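PDB 5KP7: CurD from Moorea producens 3L, which probably acts as a hydroxymethylglutaryl-CoA synthase-like acyltransferase of the thiolase-like superfamily, and binds a 4'-phosphopantetheine arm in its pocket. Local coordinates for residues A[186-189]-A[190-194]; A[150-153]-A[154-157]. The protein carries 3 engineered substitutions. All blocks are in the same frame, centred on the assembly; numbering follows the deposited sequence.

Interaction 1 (A[186-189]-A[190-194]). With PNS (4'-phosphopantetheine), chain E.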
loop_
_atom_site.group_PDB
_atom_site.type_symbol
_atom_site.label_atom_id
_atom_site.label_comp_id
_atom_site.label_asym_id
_atom_site.label_seq_id
_atom_site.Cartn_x
_atom_site.Cartn_y
_atom_site.Cartn_z
ATOM N N SER A 186 7.071 16.141 3.213
ATOM C CA SER A 186 7.690 16.386 1.891
ATOM C C SER A 186 8.330 15.128 1.272
ATOM O O SER A 186 8.245 14.937 0.051
ATOM C CB SER A 186 8.713 17.528 1.955
ATOM O OG SER A 186 8.055 18.769 2.190
ATOM N N PHE A 187 8.921 14.267 2.113
ATOM C CA PHE A 187 9.523 12.987 1.655
ATOM C C PHE A 187 8.495 12.083 0.918
ATOM O O PHE A 187 8.864 11.291 0.039
ATOM C CB PHE A 187 10.209 12.217 2.830
ATOM C CG PHE A 187 9.243 11.480 3.754
ATOM C CD1 PHE A 187 8.500 12.172 4.710
ATOM C CD2 PHE A 187 9.076 10.092 3.669
ATOM C CE1 PHE A 187 7.614 11.509 5.551
ATOM C CE2 PHE A 187 8.189 9.425 4.513
ATOM C CZ PHE A 187 7.459 10.134 5.447
ATOM N N ALA A 188 7.219 12.206 1.282
ATOM C CA ALA A 188 6.173 11.325 0.791
ATOM C C ALA A 188 5.315 11.880 -0.364
ATOM O O ALA A 188 4.433 11.157 -0.833
ATOM C CB ALA A 188 5.278 10.922 1.950
ATOM N N GLU A 189 5.564 13.104 -0.839
ATOM C CA GLU A 189 4.661 13.712 -1.834
ATOM C C GLU A 189 4.512 12.900 -3.128
ATOM O O GLU A 189 3.401 12.628 -3.574
ATOM C CB GLU A 189 5.053 15.151 -2.164
ATOM C CG GLU A 189 4.003 15.853 -2.997
ATOM C CD GLU A 189 4.371 17.270 -3.326
ATOM O OE1 GLU A 189 5.512 17.672 -2.974
ATOM O OE2 GLU A 189 3.541 17.960 -3.967
ATOM N N PRO A 190 5.631 12.496 -3.722
ATOM C CA PRO A 190 5.536 11.724 -4.952
ATOM C C PRO A 190 4.785 10.396 -4.812
ATOM O O PRO A 190 4.148 9.976 -5.763
ATOM C CB PRO A 190 7.001 11.446 -5.298
ATOM C CG PRO A 190 7.777 12.481 -4.560
ATOM C CD PRO A 190 7.035 12.702 -3.303
ATOM N N SER A 191 4.859 9.765 -3.647
ATOM C CA SER A 191 4.378 8.420 -3.486
ATOM C C SER A 191 2.994 8.313 -2.879
ATOM O O SER A 191 2.413 7.254 -2.920
ATOM C CB SER A 191 5.369 7.584 -2.663
ATOM O OG SER A 191 5.647 8.166 -1.413
ATOM N N SER A 192 2.485 9.372 -2.271
ATOM C CA SER A 192 1.305 9.235 -1.403
ATOM C C SER A 192 0.019 9.492 -2.214
ATOM O O SER A 192 -0.242 10.622 -2.620
ATOM C CB SER A 192 1.440 10.185 -0.228
ATOM O OG SER A 192 2.366 9.651 0.718
ATOM N N GLY A 193 -0.744 8.425 -2.462
ATOM C CA GLY A 193 -1.942 8.489 -3.283
ATOM C C GLY A 193 -3.223 8.549 -2.447
ATOM O O GLY A 193 -3.225 8.901 -1.262
ATOM N N ALA A 194 -4.303 8.151 -3.085
ATOM C CA ALA A 194 -5.615 8.074 -2.482
ATOM C C ALA A 194 -6.372 6.906 -3.126
ATOM O O ALA A 194 -6.282 6.709 -4.333
ATOM C CB ALA A 194 -6.362 9.351 -2.726
HETATM O O23 PNS E . 14.573 7.320 -3.949
HETATM P P24 PNS E . 14.383 7.842 -2.544
HETATM O O26 PNS E . 15.163 9.055 -2.089
HETATM O O27 PNS E . 12.827 8.258 -2.314
HETATM C C28 PNS E . 11.756 7.403 -2.692
HETATM C C29 PNS E . 10.575 8.201 -3.246
HETATM C C30 PNS E . 9.309 7.383 -3.447
HETATM C C31 PNS E . 10.870 9.611 -3.814
HETATM C C32 PNS E . 10.077 8.920 -1.886
HETATM O O33 PNS E . 8.919 9.775 -2.098
HETATM C C34 PNS E . 9.701 8.096 -0.671
HETATM O O35 PNS E . 10.567 7.690 0.098
HETATM N N36 PNS E . 8.414 7.774 -0.551
HETATM C C37 PNS E . 7.979 6.625 0.213
HETATM C C38 PNS E . 7.829 6.861 1.695
HETATM C C39 PNS E . 7.365 5.523 2.221
HETATM O O40 PNS E . 6.166 5.288 2.306
HETATM N N41 PNS E . 8.323 4.643 2.531
HETATM C C42 PNS E . 7.970 3.332 3.030
HETATM C C43 PNS E . 9.145 2.379 3.048
HETATM S S44 PNS E . 8.507 0.865 3.791
#
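Ala188 O is gripped from both faces of its carbonyl plane: Ser192 OG donates to it over 3.0 Å from one side, and Ser191 N over 3.2 Å from the other. Both donors stand well out of the plane. Ser192 N adds a weak third bond to the same oxygen. Ser192 OG, set beside its own backbone N and anti to the carbonyl carbon (chi1 -77°), also packs against the methyl of Ala188, with OG 3.4 Å from CB. That methyl in turn lies over the centre of the Phe187 ring, 4.0 Å above its plane. The short 3-10 turn is thereby tied to the loop that runs into strand 195-202, and the turn forms one wall of the phosphopantetheine pocket in this thiolase-like fold of the HMG-CoA synthase family. Phe187 O takes a short hydrogen bond of 2.6 Å from the ligand hydroxyl O33. Further along the arm, PNS N36 donates to Ser191 OG at 2.9 Å, an N-H...O angle of 135°; the chi1 of 56° is what turns that OG toward the ligand amide. The ring of Phe187 meets the arm obliquely, CE2 coming 3.8 Å from PNS C38, while the Pro190 ring borders O33, with CD 3.7 Å away. On the protein side, Glu189 reaches out on an extended chain to a salt bridge with Arg51 and a hydrogen bond with Tyr391, and backbone bonds join Ser191 and Gly193 to Asn320, another residue of the pocket.

Interaction 2 (A[150-153]-A[154-157]); sequences NLIL and SQTF
Gln155 folds its amide back onto the helix it has just left: NE2 donates to Ile152 O at 2.6 Å with an N-H...O angle of 155°. The donor lies in the carbonyl plane, and the oxygen lies close to the plane of the amide, so this in-plane bond fixes how the amide is turned. The same oxygen also accepts Gln155 N at 3.2 Å, from above the carbonyl plane. The bend at chi2 (-55°) curls the Gln155 chain round to bring NE2 there. With alanine in place of Gln155, Ile152 O would probably lose its in-plane donor and keep only the longer, backbone bond of the two.

One residue earlier, Ser154 OG donates to Leu151 O at 2.7 Å, and at the same time accepts Thr156 N at 3.2 Å and nearly straight, 163°, which makes an ST turn. Its hydroxyl sits between the backbone N and the carbonyl carbon, facing both the last helical turn and the chain beyond. Ser154 N keeps the helical bond to Asn150 O at 2.9 Å. Beside this polar cluster, CD1 of Leu151 comes 3.9 Å from OG1 of Thr156, the two side chains crossing at about a right angle.

A water bridges the exit: it donates to Leu151 O and accepts from Phe157 N at 2.9 Å, joining helix and loop, and Gln155 takes a positive phi where the chain turns out of the helix. This is the C-terminal end of helix 140-154, at the surface; Ile152 packs inward against Val28 and Asp203, Leu153 and Gln155 lie against Gln26 near the chain start, and the loop leads on to strand 161-168.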
loop_
_atom_site.group_PDB
_atom_site.type_symbol
_atom_site.label_atom_id
_atom_site.label_comp_id
_atom_site.label_asym_id
_atom_site.label_seq_id
_atom_site.Cartn_x
_atom_site.Cartn_y
_atom_site.Cartn_z
ATOM N N ASN A 150 -12.069 -14.585 10.632
ATOM C CA ASN A 150 -12.356 -15.260 11.899
ATOM C C ASN A 150 -13.801 -15.185 12.333
ATOM O O ASN A 150 -14.266 -16.091 13.030
ATOM C CB ASN A 150 -11.417 -14.806 13.007
ATOM C CG ASN A 150 -9.982 -15.226 12.750
ATOM O OD1 ASN A 150 -9.692 -16.019 11.822
ATOM N ND2 ASN A 150 -9.063 -14.647 13.528
ATOM N N LEU A 151 -14.528 -14.147 11.941
ATOM C CA LEU A 151 -15.992 -14.153 12.153
ATOM C C LEU A 151 -16.622 -15.374 11.453
ATOM O O LEU A 151 -17.374 -16.143 12.066
ATOM C CB LEU A 151 -16.641 -12.852 11.667
ATOM C CG LEU A 151 -18.178 -12.858 11.664
ATOM C CD1 LEU A 151 -18.725 -12.937 13.091
ATOM C CD2 LEU A 151 -18.707 -11.612 10.946
ATOM N N ILE A 152 -16.276 -15.566 10.182
ATOM C CA ILE A 152 -16.872 -16.664 9.410
ATOM C C ILE A 152 -16.442 -18.009 10.026
ATOM O O ILE A 152 -17.283 -18.905 10.243
ATOM C CB ILE A 152 -16.471 -16.644 7.923
ATOM C CG1 ILE A 152 -16.712 -15.279 7.233
ATOM C CG2 ILE A 152 -17.084 -17.841 7.187
ATOM C CD1 ILE A 152 -17.883 -14.416 7.580
ATOM N N LEU A 153 -15.148 -18.143 10.332
ATOM C CA LEU A 153 -14.616 -19.385 10.896
ATOM C C LEU A 153 -15.151 -19.718 12.285
ATOM O O LEU A 153 -15.251 -20.898 12.649
ATOM C CB LEU A 153 -13.087 -19.375 10.918
ATOM C CG LEU A 153 -12.390 -19.412 9.557
ATOM C CD1 LEU A 153 -10.880 -19.290 9.755
ATOM C CD2 LEU A 153 -12.724 -20.664 8.796
ATOM N N SER A 154 -15.484 -18.694 13.058
ATOM C CA SER A 154 -16.028 -18.906 14.406
ATOM C C SER A 154 -17.345 -19.682 14.391
ATOM O O SER A 154 -17.702 -20.306 15.417
ATOM C CB SER A 154 -16.258 -17.591 15.133
ATOM O OG SER A 154 -17.399 -16.886 14.613
ATOM N N GLN A 155 -18.066 -19.596 13.273
ATOM C CA GLN A 155 -19.462 -20.095 13.119
ATOM C C GLN A 155 -20.424 -19.661 14.241
ATOM O O GLN A 155 -21.405 -20.353 14.565
ATOM C CB GLN A 155 -19.502 -21.602 12.791
ATOM C CG GLN A 155 -19.172 -21.902 11.310
ATOM C CD GLN A 155 -20.057 -21.147 10.267
ATOM O OE1 GLN A 155 -21.064 -21.684 9.815
ATOM N NE2 GLN A 155 -19.675 -19.885 9.891
ATOM N N THR A 156 -20.173 -18.467 14.779
ATOM C CA THR A 156 -21.086 -17.856 15.718
ATOM C C THR A 156 -22.403 -17.467 15.040
ATOM O O THR A 156 -23.454 -17.633 15.647
ATOM C CB THR A 156 -20.461 -16.653 16.453
ATOM O OG1 THR A 156 -19.835 -15.745 15.525
ATOM C CG2 THR A 156 -19.469 -17.125 17.455
ATOM N N PHE A 157 -22.350 -17.002 13.781
ATOM C CA PHE A 157 -23.532 -16.565 13.048
ATOM C C PHE A 157 -23.462 -17.101 11.624
ATOM O O PHE A 157 -23.139 -16.375 10.693
ATOM C CB PHE A 157 -23.635 -15.038 13.126
ATOM C CG PHE A 157 -23.735 -14.577 14.548
ATOM C CD1 PHE A 157 -24.854 -14.926 15.275
ATOM C CD2 PHE A 157 -22.677 -13.955 15.187
ATOM C CE1 PHE A 157 -24.963 -14.617 16.621
ATOM C CE2 PHE A 157 -22.792 -13.604 16.543
ATOM C CZ PHE A 157 -23.927 -13.950 17.239
HETATM O O HOH W 1 -20.119 -16.873 11.918
#

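Both contacts are local turns in the N-terminal part of the synthase, and strand 161-168 lies between them along the chain: interaction 2 leads into it and interaction 1 follows it, before strand 195-202. They sit on opposite sides of the chain's centre, about 38 Å apart between centres, and do not touch. Interaction 1 is partly buried and borders the ligand, so its backbone and hydroxyl groups serve both the loop and the phosphopantetheine arm. Interaction 2, far from that pocket, is a surface helix end where side chains and a water take up carbonyls of the last turn. In each, a serine hydroxyl bonds a main-chain oxygen, but only in interaction 1 do an aromatic ring and a ligand take part.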